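Probable enoyl-CoA hydratase/isomerase (Pseudomonas aeruginosa, PDB 7BOR) binds coenzyme A and probably catalyses the isomerisation of delta(3)- to delta(2)-enoyl-CoA thioesters. Local coordinates at residues L125-V130 against E155-G160; V130-T135 against I239-A244. All coordinates share one frame; numbering follows the deposited sequence.

Interaction 1. Residues L125-V130 against E155-G160; sequences LKMPFV and ELLMLG. With COA (coenzyme A), chain C.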
ATOM      1  N   LEU A 125      11.215  -0.214  -4.905  1.00 25.74           N
ATOM      2  CA  LEU A 125      10.055   0.611  -4.622  1.00 26.71           C
ATOM      3  C   LEU A 125      10.041   1.798  -5.565  1.00 25.15           C
ATOM      4  O   LEU A 125      11.075   2.462  -5.734  1.00 23.12           O
ATOM      5  CB  LEU A 125      10.082   1.105  -3.182  1.00 23.54           C
ATOM      6  CG  LEU A 125       9.934   0.068  -2.076  1.00 26.99           C
ATOM      7  CD1 LEU A 125      11.356  -0.530  -1.791  1.00 26.68           C
ATOM      8  CD2 LEU A 125       9.266   0.593  -0.813  1.00 28.12           C
ATOM      9  N   LYS A 126       8.883   2.096  -6.168  1.00 26.10           N
ATOM     10  CA  LYS A 126       8.789   3.417  -6.776  1.00 25.20           C
ATOM     11  C   LYS A 126       7.354   3.910  -6.939  1.00 25.63           C
ATOM     12  O   LYS A 126       6.397   3.140  -6.912  1.00 23.98           O
ATOM     13  CB  LYS A 126       9.506   3.488  -8.119  1.00 26.93           C
ATOM     14  CG  LYS A 126       8.897   2.856  -9.292  1.00 31.19           C
ATOM     15  CD  LYS A 126       9.690   3.281 -10.539  1.00 30.24           C
ATOM     16  CE  LYS A 126       9.089   2.648 -11.768  1.00 47.55           C
ATOM     17  NZ  LYS A 126      10.010   1.753 -12.557  1.00 54.87           N
ATOM     18  N   MET A 127       7.247   5.214  -7.195  1.00 22.55           N
ATOM     19  CA  MET A 127       5.951   5.890  -7.378  1.00 22.51           C
ATOM     20  C   MET A 127       6.006   6.509  -8.768  1.00 24.91           C
ATOM     21  O   MET A 127       6.482   7.643  -8.944  1.00 24.46           O
ATOM     22  CB  MET A 127       5.710   6.903  -6.269  1.00 23.40           C
ATOM     23  CG  MET A 127       5.360   6.174  -4.987  1.00 24.82           C
ATOM     24  SD  MET A 127       5.468   7.139  -3.465  1.00 25.79           S
ATOM     25  CE  MET A 127       7.271   7.269  -3.403  1.00 21.58           C
ATOM     26  N   PRO A 128       5.653   5.745  -9.800  1.00 24.37           N
ATOM     27  CA  PRO A 128       5.947   6.178 -11.164  1.00 23.37           C
ATOM     28  C   PRO A 128       4.836   7.074 -11.726  1.00 27.61           C
ATOM     29  O   PRO A 128       4.704   7.177 -12.953  1.00 27.96           O
ATOM     30  CB  PRO A 128       6.075   4.847 -11.922  1.00 25.27           C
ATOM     31  CG  PRO A 128       5.110   3.961 -11.272  1.00 24.95           C
ATOM     32  CD  PRO A 128       5.108   4.383  -9.770  1.00 24.84           C
ATOM     33  N   PHE A 129       4.060   7.729 -10.832  1.00 26.58           N
ATOM     34  CA  PHE A 129       2.833   8.394 -11.276  1.00 28.18           C
ATOM     35  C   PHE A 129       3.136   9.390 -12.373  1.00 33.21           C
ATOM     36  O   PHE A 129       2.564   9.328 -13.463  1.00 31.11           O
ATOM     37  CB  PHE A 129       2.177   9.076 -10.097  1.00 25.00           C
ATOM     38  CG  PHE A 129       1.838   8.141  -8.984  1.00 28.75           C
ATOM     39  CD1 PHE A 129       1.098   6.975  -9.222  1.00 31.54           C
ATOM     40  CD2 PHE A 129       2.293   8.399  -7.688  1.00 27.64           C
ATOM     41  CE1 PHE A 129       0.807   6.089  -8.195  1.00 33.01           C
ATOM     42  CE2 PHE A 129       1.979   7.514  -6.639  1.00 29.25           C
ATOM     43  CZ  PHE A 129       1.249   6.338  -6.911  1.00 30.01           C
ATOM     44  N   VAL A 130       4.112  10.267 -12.116  1.00 31.55           N
ATOM     45  CA  VAL A 130       4.526  11.297 -13.057  1.00 32.16           C
ATOM     46  C   VAL A 130       5.033  10.702 -14.369  1.00 33.64           C
ATOM     47  O   VAL A 130       4.788  11.247 -15.458  1.00 32.94           O
ATOM     48  CB  VAL A 130       5.581  12.176 -12.357  1.00 33.71           C
ATOM     49  CG1 VAL A 130       6.968  11.356 -12.153  1.00 30.88           C
ATOM     50  CG2 VAL A 130       5.773  13.432 -13.092  1.00 35.38           C
ATOM     51  N   GLU A 155      12.141  14.193  -5.260  1.00 25.11           N
ATOM     52  CA  GLU A 155      12.848  13.119  -5.934  1.00 21.37           C
ATOM     53  C   GLU A 155      11.956  11.889  -6.114  1.00 23.47           C
ATOM     54  O   GLU A 155      11.912  11.303  -7.201  1.00 22.57           O
ATOM     55  CB  GLU A 155      14.083  12.751  -5.129  1.00 25.42           C
ATOM     56  CG  GLU A 155      14.998  11.834  -5.865  1.00 28.79           C
ATOM     57  CD  GLU A 155      16.292  11.580  -5.126  1.00 33.66           C
ATOM     58  OE1 GLU A 155      16.496  12.039  -3.961  1.00 29.79           O
ATOM     59  OE2 GLU A 155      17.114  10.895  -5.752  1.00 35.55           O
ATOM     60  N   LEU A 156      11.192  11.509  -5.089  1.00 22.54           N
ATOM     61  CA  LEU A 156      10.340  10.333  -5.273  1.00 21.61           C
ATOM     62  C   LEU A 156       9.064  10.620  -6.084  1.00 25.44           C
ATOM     63  O   LEU A 156       8.657   9.793  -6.916  1.00 24.41           O
ATOM     64  CB  LEU A 156       9.990   9.730  -3.920  1.00 24.05           C
ATOM     65  CG  LEU A 156      11.144   9.430  -2.958  1.00 22.20           C
ATOM     66  CD1 LEU A 156      10.696   8.710  -1.682  1.00 23.78           C
ATOM     67  CD2 LEU A 156      12.243   8.615  -3.736  1.00 21.75           C
ATOM     68  N   LEU A 157       8.444  11.803  -5.928  1.00 22.61           N
ATOM     69  CA  LEU A 157       7.125  12.047  -6.544  1.00 22.98           C
ATOM     70  C   LEU A 157       7.150  12.882  -7.842  1.00 26.46           C
ATOM     71  O   LEU A 157       6.376  12.597  -8.761  1.00 28.00           O
ATOM     72  CB  LEU A 157       6.216  12.737  -5.545  1.00 24.18           C
ATOM     73  CG  LEU A 157       5.752  11.922  -4.354  1.00 26.21           C
ATOM     74  CD1 LEU A 157       4.844  12.786  -3.473  1.00 28.91           C
ATOM     75  CD2 LEU A 157       5.009  10.695  -4.779  1.00 29.15           C
ATOM     76  N   MET A 158       8.004  13.913  -7.928  1.00 23.87           N
ATOM     77  CA  MET A 158       8.152  14.705  -9.141  1.00 27.23           C
ATOM     78  C   MET A 158       9.067  14.041 -10.178  1.00 27.65           C
ATOM     79  O   MET A 158       8.866  14.245 -11.383  1.00 30.82           O
ATOM     80  CB  MET A 158       8.673  16.092  -8.777  1.00 25.58           C
ATOM     81  CG  MET A 158       7.607  17.014  -8.152  1.00 29.40           C
ATOM     82  SD  MET A 158       8.417  18.504  -7.561  1.00 30.98           S
ATOM     83  CE  MET A 158       8.960  19.227  -9.098  1.00 29.34           C
ATOM     84  N   LEU A 159      10.031  13.217  -9.753  1.00 26.50           N
ATOM     85  CA  LEU A 159      10.844  12.439 -10.681  1.00 31.15           C
ATOM     86  C   LEU A 159      10.463  10.967 -10.746  1.00 28.30           C
ATOM     87  O   LEU A 159      10.835  10.296 -11.703  1.00 28.71           O
ATOM     88  CB  LEU A 159      12.328  12.511 -10.315  1.00 28.75           C
ATOM     89  CG  LEU A 159      13.197  13.583 -10.938  1.00 37.35           C
ATOM     90  CD1 LEU A 159      14.625  13.411 -10.503  1.00 35.38           C
ATOM     91  CD2 LEU A 159      13.103  13.519 -12.461  1.00 42.90           C
ATOM     92  N   GLY A 160       9.769  10.420  -9.764  1.00 26.20           N
ATOM     93  CA  GLY A 160       9.472   8.997  -9.837  1.00 27.95           C
ATOM     94  C   GLY A 160      10.689   8.118  -9.627  1.00 27.83           C
ATOM     95  O   GLY A 160      10.705   6.965 -10.080  1.00 28.54           O
TER
HETATM   96  N1A COA C 301      -0.701  -3.689 -14.917  1.00 39.74           N
HETATM   97  C2A COA C 301      -1.007  -4.584 -15.898  1.00 46.38           C
HETATM   98  N3A COA C 301      -0.135  -5.574 -16.258  1.00 42.56           N
HETATM   99  C4A COA C 301       1.027  -5.634 -15.586  1.00 50.01           C
HETATM  100  C5A COA C 301       1.350  -4.762 -14.609  1.00 47.55           C
HETATM  101  C6A COA C 301       0.460  -3.762 -14.273  1.00 40.25           C
HETATM  102  N6A COA C 301       0.633  -2.739 -13.232  1.00 38.35           N
HETATM  103  N7A COA C 301       2.586  -5.068 -14.126  1.00 46.91           N
HETATM  104  C8A COA C 301       3.056  -6.137 -14.805  1.00 52.42           C
HETATM  105  N9A COA C 301       2.094  -6.427 -15.674  1.00 50.98           N
HETATM  106  C1B COA C 301       2.276  -7.603 -16.548  1.00 54.33           C
HETATM  107  C2B COA C 301       3.139  -7.318 -17.884  1.00 56.91           C
HETATM  108  O2B COA C 301       2.285  -6.553 -18.825  1.00 53.67           O
HETATM  109  C3B COA C 301       3.416  -8.543 -18.230  1.00 58.38           C
HETATM  110  O3B COA C 301       2.230  -9.198 -18.845  1.00 60.63           O
HETATM  111  P3B COA C 301       2.360 -10.478 -19.837  1.00 68.58           P
HETATM  112  O7A COA C 301       3.404 -11.457 -19.340  1.00 68.59           O
HETATM  113  O8A COA C 301       2.730  -9.943 -21.193  1.00 60.32           O
HETATM  114  O9A COA C 301       1.028 -11.167 -19.841  1.00 66.88           O
HETATM  115  C4B COA C 301       3.681  -9.342 -16.929  1.00 53.87           C
HETATM  116  O4B COA C 301       2.821  -8.599 -15.885  1.00 56.24           O
HETATM  117  C5B COA C 301       5.032  -9.361 -16.513  1.00 53.87           C
HETATM  118  O5B COA C 301       5.345  -8.037 -16.219  1.00 53.17           O
HETATM  119  P1A COA C 301       6.788  -7.446 -16.708  1.00 56.63           P
HETATM  120  O1A COA C 301       6.793  -5.931 -16.740  1.00 55.96           O
HETATM  121  O2A COA C 301       7.229  -7.961 -18.060  1.00 58.78           O
HETATM  122  O3A COA C 301       7.849  -8.032 -15.591  1.00 57.37           O
HETATM  123  P2A COA C 301       9.180  -7.113 -15.260  1.00 55.48           P
HETATM  124  O4A COA C 301      10.080  -7.947 -14.353  1.00 51.06           O
HETATM  125  O5A COA C 301       9.756  -6.765 -16.599  1.00 54.72           O
HETATM  126  O6A COA C 301       8.752  -5.668 -14.558  1.00 46.27           O
HETATM  127  CBP COA C 301       7.755  -4.189 -12.956  1.00 47.46           C
HETATM  128  CCP COA C 301       8.293  -5.646 -13.196  1.00 49.84           C
HETATM  129  CDP COA C 301       6.831  -4.180 -11.686  1.00 40.58           C
HETATM  130  CEP COA C 301       8.933  -3.206 -12.745  1.00 42.18           C
HETATM  131  CAP COA C 301       7.002  -3.856 -14.284  1.00 46.66           C
HETATM  132  OAP COA C 301       6.074  -4.876 -14.499  1.00 44.37           O
HETATM  133  C9P COA C 301       6.228  -2.541 -14.223  1.00 50.46           C
HETATM  134  O9P COA C 301       6.770  -1.476 -14.277  1.00 50.98           O
HETATM  135  N8P COA C 301       4.759  -2.678 -14.121  1.00 47.67           N
HETATM  136  C7P COA C 301       3.879  -1.510 -14.042  1.00 46.83           C
HETATM  137  C6P COA C 301       4.207  -0.644 -12.789  1.00 41.58           C
HETATM  138  C5P COA C 301       3.182   0.535 -12.818  1.00 40.81           C
HETATM  139  O5P COA C 301       3.283   1.443 -13.568  1.00 38.19           O
HETATM  140  N4P COA C 301       2.085   0.487 -11.869  1.00 39.72           N
HETATM  141  C3P COA C 301       1.084   1.525 -11.890  1.00 44.58           C
HETATM  142  C2P COA C 301       1.585   2.759 -11.185  1.00 43.39           C
HETATM  143  S1P COA C 301       0.190   3.903 -11.296  1.00 57.94           S
HETATM  144  O   HOH W   1       9.429   6.987  -6.593  1.00 25.33           O
HETATM  145  O   HOH W   2       5.282  10.159  -9.390  1.00 30.89           O

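Interaction 2. Residues V130-T135 against I239-A244; sequences VNLGLT and IEALSA. With COA (coenzyme A), chain C.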
ATOM      1  N   VAL A 130       4.112  10.267 -12.116  1.00 31.55           N
ATOM      2  CA  VAL A 130       4.526  11.297 -13.057  1.00 32.16           C
ATOM      3  C   VAL A 130       5.033  10.702 -14.369  1.00 33.64           C
ATOM      4  O   VAL A 130       4.788  11.247 -15.458  1.00 32.94           O
ATOM      5  CB  VAL A 130       5.581  12.176 -12.357  1.00 33.71           C
ATOM      6  CG1 VAL A 130       6.968  11.356 -12.153  1.00 30.88           C
ATOM      7  CG2 VAL A 130       5.773  13.432 -13.092  1.00 35.38           C
ATOM      8  N   ASN A 131       5.762   9.587 -14.302  1.00 30.23           N
ATOM      9  CA  ASN A 131       6.182   8.938 -15.531  1.00 27.38           C
ATOM     10  C   ASN A 131       4.996   8.522 -16.404  1.00 30.96           C
ATOM     11  O   ASN A 131       5.172   8.343 -17.613  1.00 32.26           O
ATOM     12  CB  ASN A 131       7.025   7.712 -15.210  1.00 30.59           C
ATOM     13  CG  ASN A 131       8.064   7.995 -14.136  1.00 34.58           C
ATOM     14  OD1 ASN A 131       7.772   8.036 -12.912  1.00 33.35           O
ATOM     15  ND2 ASN A 131       9.267   8.261 -14.590  1.00 40.35           N
ATOM     16  N   LEU A 132       3.814   8.342 -15.818  1.00 30.31           N
ATOM     17  CA  LEU A 132       2.637   7.848 -16.524  1.00 32.69           C
ATOM     18  C   LEU A 132       1.614   8.950 -16.765  1.00 31.90           C
ATOM     19  O   LEU A 132       0.433   8.663 -16.998  1.00 35.80           O
ATOM     20  CB  LEU A 132       2.011   6.703 -15.736  1.00 31.10           C
ATOM     21  CG  LEU A 132       2.834   5.428 -15.582  1.00 30.50           C
ATOM     22  CD1 LEU A 132       2.182   4.407 -14.638  1.00 37.79           C
ATOM     23  CD2 LEU A 132       3.129   4.808 -16.961  1.00 35.77           C
ATOM     24  N   GLY A 133       2.045  10.207 -16.693  1.00 28.55           N
ATOM     25  CA  GLY A 133       1.142  11.331 -16.805  1.00 29.09           C
ATOM     26  C   GLY A 133       0.151  11.446 -15.678  1.00 31.62           C
ATOM     27  O   GLY A 133      -0.861  12.141 -15.814  1.00 32.77           O
ATOM     28  N   LEU A 134       0.451  10.836 -14.540  1.00 27.76           N
ATOM     29  CA  LEU A 134      -0.412  10.843 -13.385  1.00 26.28           C
ATOM     30  C   LEU A 134       0.235  11.641 -12.254  1.00 28.26           C
ATOM     31  O   LEU A 134       1.314  12.203 -12.402  1.00 29.95           O
ATOM     32  CB  LEU A 134      -0.738   9.401 -12.993  1.00 25.42           C
ATOM     33  CG  LEU A 134      -1.490   8.621 -14.095  1.00 31.18           C
ATOM     34  CD1 LEU A 134      -1.539   7.118 -13.795  1.00 28.14           C
ATOM     35  CD2 LEU A 134      -2.899   9.167 -14.272  1.00 29.60           C
ATOM     36  N   THR A 135      -0.423  11.651 -11.108  1.00 25.12           N
ATOM     37  CA  THR A 135      -0.035  12.505  -9.992  1.00 27.55           C
ATOM     38  C   THR A 135      -0.100  11.675  -8.703  1.00 27.36           C
ATOM     39  O   THR A 135      -0.574  10.530  -8.714  1.00 27.98           O
ATOM     40  CB  THR A 135      -0.954  13.734  -9.914  1.00 31.73           C
ATOM     41  OG1 THR A 135      -2.307  13.310 -10.102  1.00 29.01           O
ATOM     42  CG2 THR A 135      -0.590  14.761 -10.955  1.00 30.44           C
ATOM     43  N   ILE A 239      -3.327   8.667 -20.855  1.00 34.25           N
ATOM     44  CA  ILE A 239      -3.710   7.566 -21.737  1.00 33.97           C
ATOM     45  C   ILE A 239      -2.527   7.154 -22.615  1.00 33.34           C
ATOM     46  O   ILE A 239      -2.249   5.961 -22.788  1.00 38.19           O
ATOM     47  CB  ILE A 239      -4.957   7.953 -22.561  1.00 31.47           C
ATOM     48  CG1 ILE A 239      -6.189   7.920 -21.647  1.00 31.67           C
ATOM     49  CG2 ILE A 239      -5.116   7.047 -23.759  1.00 33.41           C
ATOM     50  CD1 ILE A 239      -7.464   8.689 -22.215  1.00 34.34           C
ATOM     51  N   GLU A 240      -1.778   8.127 -23.135  1.00 34.85           N
ATOM     52  CA  GLU A 240      -0.633   7.817 -23.995  1.00 37.11           C
ATOM     53  C   GLU A 240       0.463   7.085 -23.216  1.00 43.92           C
ATOM     54  O   GLU A 240       0.947   6.036 -23.655  1.00 39.81           O
ATOM     55  CB  GLU A 240      -0.060   9.091 -24.639  1.00 38.36           C
ATOM     56  CG  GLU A 240       1.174   8.839 -25.552  1.00 50.29           C
ATOM     57  CD  GLU A 240       2.073  10.074 -25.749  1.00 68.80           C
ATOM     58  OE1 GLU A 240       1.823  11.104 -25.073  1.00 69.28           O
ATOM     59  OE2 GLU A 240       3.033  10.011 -26.577  1.00 72.36           O
ATOM     60  N   ALA A 241       0.889   7.640 -22.075  1.00 38.02           N
ATOM     61  CA  ALA A 241       1.935   6.994 -21.268  1.00 42.43           C
ATOM     62  C   ALA A 241       1.514   5.607 -20.789  1.00 40.38           C
ATOM     63  O   ALA A 241       2.350   4.704 -20.676  1.00 44.31           O
ATOM     64  CB  ALA A 241       2.297   7.876 -20.064  1.00 35.78           C
ATOM     65  N   LEU A 242       0.234   5.424 -20.479  1.00 36.80           N
ATOM     66  CA  LEU A 242      -0.248   4.166 -19.926  1.00 41.42           C
ATOM     67  C   LEU A 242      -0.245   3.056 -20.973  1.00 46.85           C
ATOM     68  O   LEU A 242       0.207   1.932 -20.706  1.00 44.53           O
ATOM     69  CB  LEU A 242      -1.664   4.365 -19.361  1.00 35.81           C
ATOM     70  CG  LEU A 242      -1.811   4.926 -17.955  1.00 39.03           C
ATOM     71  CD1 LEU A 242      -3.311   5.067 -17.552  1.00 41.65           C
ATOM     72  CD2 LEU A 242      -1.027   4.037 -16.996  1.00 38.26           C
ATOM     73  N   SER A 243      -0.799   3.339 -22.156  1.00 43.59           N
ATOM     74  CA  SER A 243      -0.830   2.338 -23.208  1.00 46.36           C
ATOM     75  C   SER A 243       0.545   2.158 -23.803  1.00 47.40           C
ATOM     76  O   SER A 243       0.786   1.149 -24.466  1.00 53.15           O
ATOM     77  CB  SER A 243      -1.848   2.709 -24.294  1.00 45.56           C
ATOM     78  OG  SER A 243      -1.619   4.007 -24.783  1.00 54.95           O
ATOM     79  N   ALA A 244       1.445   3.111 -23.558  1.00 43.81           N
ATOM     80  CA  ALA A 244       2.843   2.962 -23.949  1.00 48.69           C
ATOM     81  C   ALA A 244       3.544   1.904 -23.103  1.00 55.32           C
ATOM     82  O   ALA A 244       4.385   1.153 -23.622  1.00 54.70           O
ATOM     83  CB  ALA A 244       3.577   4.302 -23.821  1.00 49.45           C
TER
HETATM   84  N1A COA C 301      -0.701  -3.689 -14.917  1.00 39.74           N
HETATM   85  C2A COA C 301      -1.007  -4.584 -15.898  1.00 46.38           C
HETATM   86  N3A COA C 301      -0.135  -5.574 -16.258  1.00 42.56           N
HETATM   87  C4A COA C 301       1.027  -5.634 -15.586  1.00 50.01           C
HETATM   88  C5A COA C 301       1.350  -4.762 -14.609  1.00 47.55           C
HETATM   89  C6A COA C 301       0.460  -3.762 -14.273  1.00 40.25           C
HETATM   90  N6A COA C 301       0.633  -2.739 -13.232  1.00 38.35           N
HETATM   91  N7A COA C 301       2.586  -5.068 -14.126  1.00 46.91           N
HETATM   92  C8A COA C 301       3.056  -6.137 -14.805  1.00 52.42           C
HETATM   93  N9A COA C 301       2.094  -6.427 -15.674  1.00 50.98           N
HETATM   94  C1B COA C 301       2.276  -7.603 -16.548  1.00 54.33           C
HETATM   95  C2B COA C 301       3.139  -7.318 -17.884  1.00 56.91           C
HETATM   96  O2B COA C 301       2.285  -6.553 -18.825  1.00 53.67           O
HETATM   97  C3B COA C 301       3.416  -8.543 -18.230  1.00 58.38           C
HETATM   98  O3B COA C 301       2.230  -9.198 -18.845  1.00 60.63           O
HETATM   99  P3B COA C 301       2.360 -10.478 -19.837  1.00 68.58           P
HETATM  100  O7A COA C 301       3.404 -11.457 -19.340  1.00 68.59           O
HETATM  101  O8A COA C 301       2.730  -9.943 -21.193  1.00 60.32           O
HETATM  102  O9A COA C 301       1.028 -11.167 -19.841  1.00 66.88           O
HETATM  103  C4B COA C 301       3.681  -9.342 -16.929  1.00 53.87           C
HETATM  104  O4B COA C 301       2.821  -8.599 -15.885  1.00 56.24           O
HETATM  105  C5B COA C 301       5.032  -9.361 -16.513  1.00 53.87           C
HETATM  106  O5B COA C 301       5.345  -8.037 -16.219  1.00 53.17           O
HETATM  107  P1A COA C 301       6.788  -7.446 -16.708  1.00 56.63           P
HETATM  108  O1A COA C 301       6.793  -5.931 -16.740  1.00 55.96           O
HETATM  109  O2A COA C 301       7.229  -7.961 -18.060  1.00 58.78           O
HETATM  110  O3A COA C 301       7.849  -8.032 -15.591  1.00 57.37           O
HETATM  111  P2A COA C 301       9.180  -7.113 -15.260  1.00 55.48           P
HETATM  112  O4A COA C 301      10.080  -7.947 -14.353  1.00 51.06           O
HETATM  113  O5A COA C 301       9.756  -6.765 -16.599  1.00 54.72           O
HETATM  114  O6A COA C 301       8.752  -5.668 -14.558  1.00 46.27           O
HETATM  115  CBP COA C 301       7.755  -4.189 -12.956  1.00 47.46           C
HETATM  116  CCP COA C 301       8.293  -5.646 -13.196  1.00 49.84           C
HETATM  117  CDP COA C 301       6.831  -4.180 -11.686  1.00 40.58           C
HETATM  118  CEP COA C 301       8.933  -3.206 -12.745  1.00 42.18           C
HETATM  119  CAP COA C 301       7.002  -3.856 -14.284  1.00 46.66           C
HETATM  120  OAP COA C 301       6.074  -4.876 -14.499  1.00 44.37           O
HETATM  121  C9P COA C 301       6.228  -2.541 -14.223  1.00 50.46           C
HETATM  122  O9P COA C 301       6.770  -1.476 -14.277  1.00 50.98           O
HETATM  123  N8P COA C 301       4.759  -2.678 -14.121  1.00 47.67           N
HETATM  124  C7P COA C 301       3.879  -1.510 -14.042  1.00 46.83           C
HETATM  125  C6P COA C 301       4.207  -0.644 -12.789  1.00 41.58           C
HETATM  126  C5P COA C 301       3.182   0.535 -12.818  1.00 40.81           C
HETATM  127  O5P COA C 301       3.283   1.443 -13.568  1.00 38.19           O
HETATM  128  N4P COA C 301       2.085   0.487 -11.869  1.00 39.72           N
HETATM  129  C3P COA C 301       1.084   1.525 -11.890  1.00 44.58           C
HETATM  130  C2P COA C 301       1.585   2.759 -11.185  1.00 43.39           C
HETATM  131  S1P COA C 301       0.190   3.903 -11.296  1.00 57.94           S

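Interaction 1. Residues L125-V130 against E155-G160
K126 meets G160 through the middle of its chain. Its CD lies 3.8 Å from G160 O, while the ammonium end leads away. M127 does more. Its N donates to water 1, and that water donates on to L156 O, with both bonds at 2.9 Å. M127 CG is anti to the carbonyl carbon. SD, set by a near-extended chi2, lies 3.8 Å from L157 CD2. Farther out the chain bends at chi3 (-71°), and CE comes to rest 3.7 Å from L156 CB, so one methionine packs against two leucines. M127 O accepts from water 2 and also has G160 CA-H at 3.4 Å, a weak C-H...O contact.

P128 and F129 turn to the ligand instead. P128 CG touches COA C2P, and the F129 ring meets S1P with its CD1–CE1 edge, near the ring plane. V130 N donates to water 2, which also donates to L157 O. Three backbone groups therefore hold this water. V130 CG1 sits between its own N and carbonyl carbon (chi1 70°) and lies 3.5 Å from M158 O. G160 has positive phi where the chain leaves the helix.

The contact joins strand 124-126 and its exit loop to the C-terminal end of helix 150-157. L144 of helix 140-148 packs on both M127 and L157. T108 and T109 of helix 106-109 also touch M127.

Interaction 2. Residues V130-T135 against I239-A244
A241 sets its methyl group against the backbone of L132, with A241 CB 3.5 Å from L132 C. The same methyl also lies near N131 O and G133 N, so it fits against the turn closed by the G133 N to V130 O hydrogen bond.

The L132 side chain starts close to this methyl, with L132 CB 4.5 Å from A241 CB. CG is anti to the carbonyl carbon (chi1 -65°) and lies 4.3 Å from L242 CD2. The two methyls then part. CD2 approaches A241 O at 3.8 Å. CD1 lies 4.0 Å from L242 CD2, and on the ligand side it comes within 3.3 Å of COA O5P. L134 CD1 adds a looser contact with L242 CD2.

L242 also packs on I66, F69 and L70 of helix 66-71, and I66 N is hydrogen-bonded to COA. Helix 200-233 gives the loop a polar hold through R232 NE and G133 O.

Helix 236-245 lies near the C terminus, where a regulatory hinge element has been described. The segments meet by van der Waals packing, methyl on backbone and leucine on leucine, with no directed bond between them. Their fit therefore rests on shape.

In the fold
From the N terminus, the chain first builds most of the six-stranded sheet. It then passes through strand 124-126 into the loop that supplies a segment to both contacts, which share V130. Interaction 1 closes first, at the end of helix 150-157, after helix 140-148. Interaction 2 closes about 80 residues later, when helix 236-245 returns to the same loop. The two closures cross, because 155-160 falls between 130-135 and 239-244. A probable hydrogen bond, F129 O to L134 N, links the two within the loop. Together they tie the small three-stranded sheet, the helix 150-157 region and the C-terminal helix around the thiol end of coenzyme A.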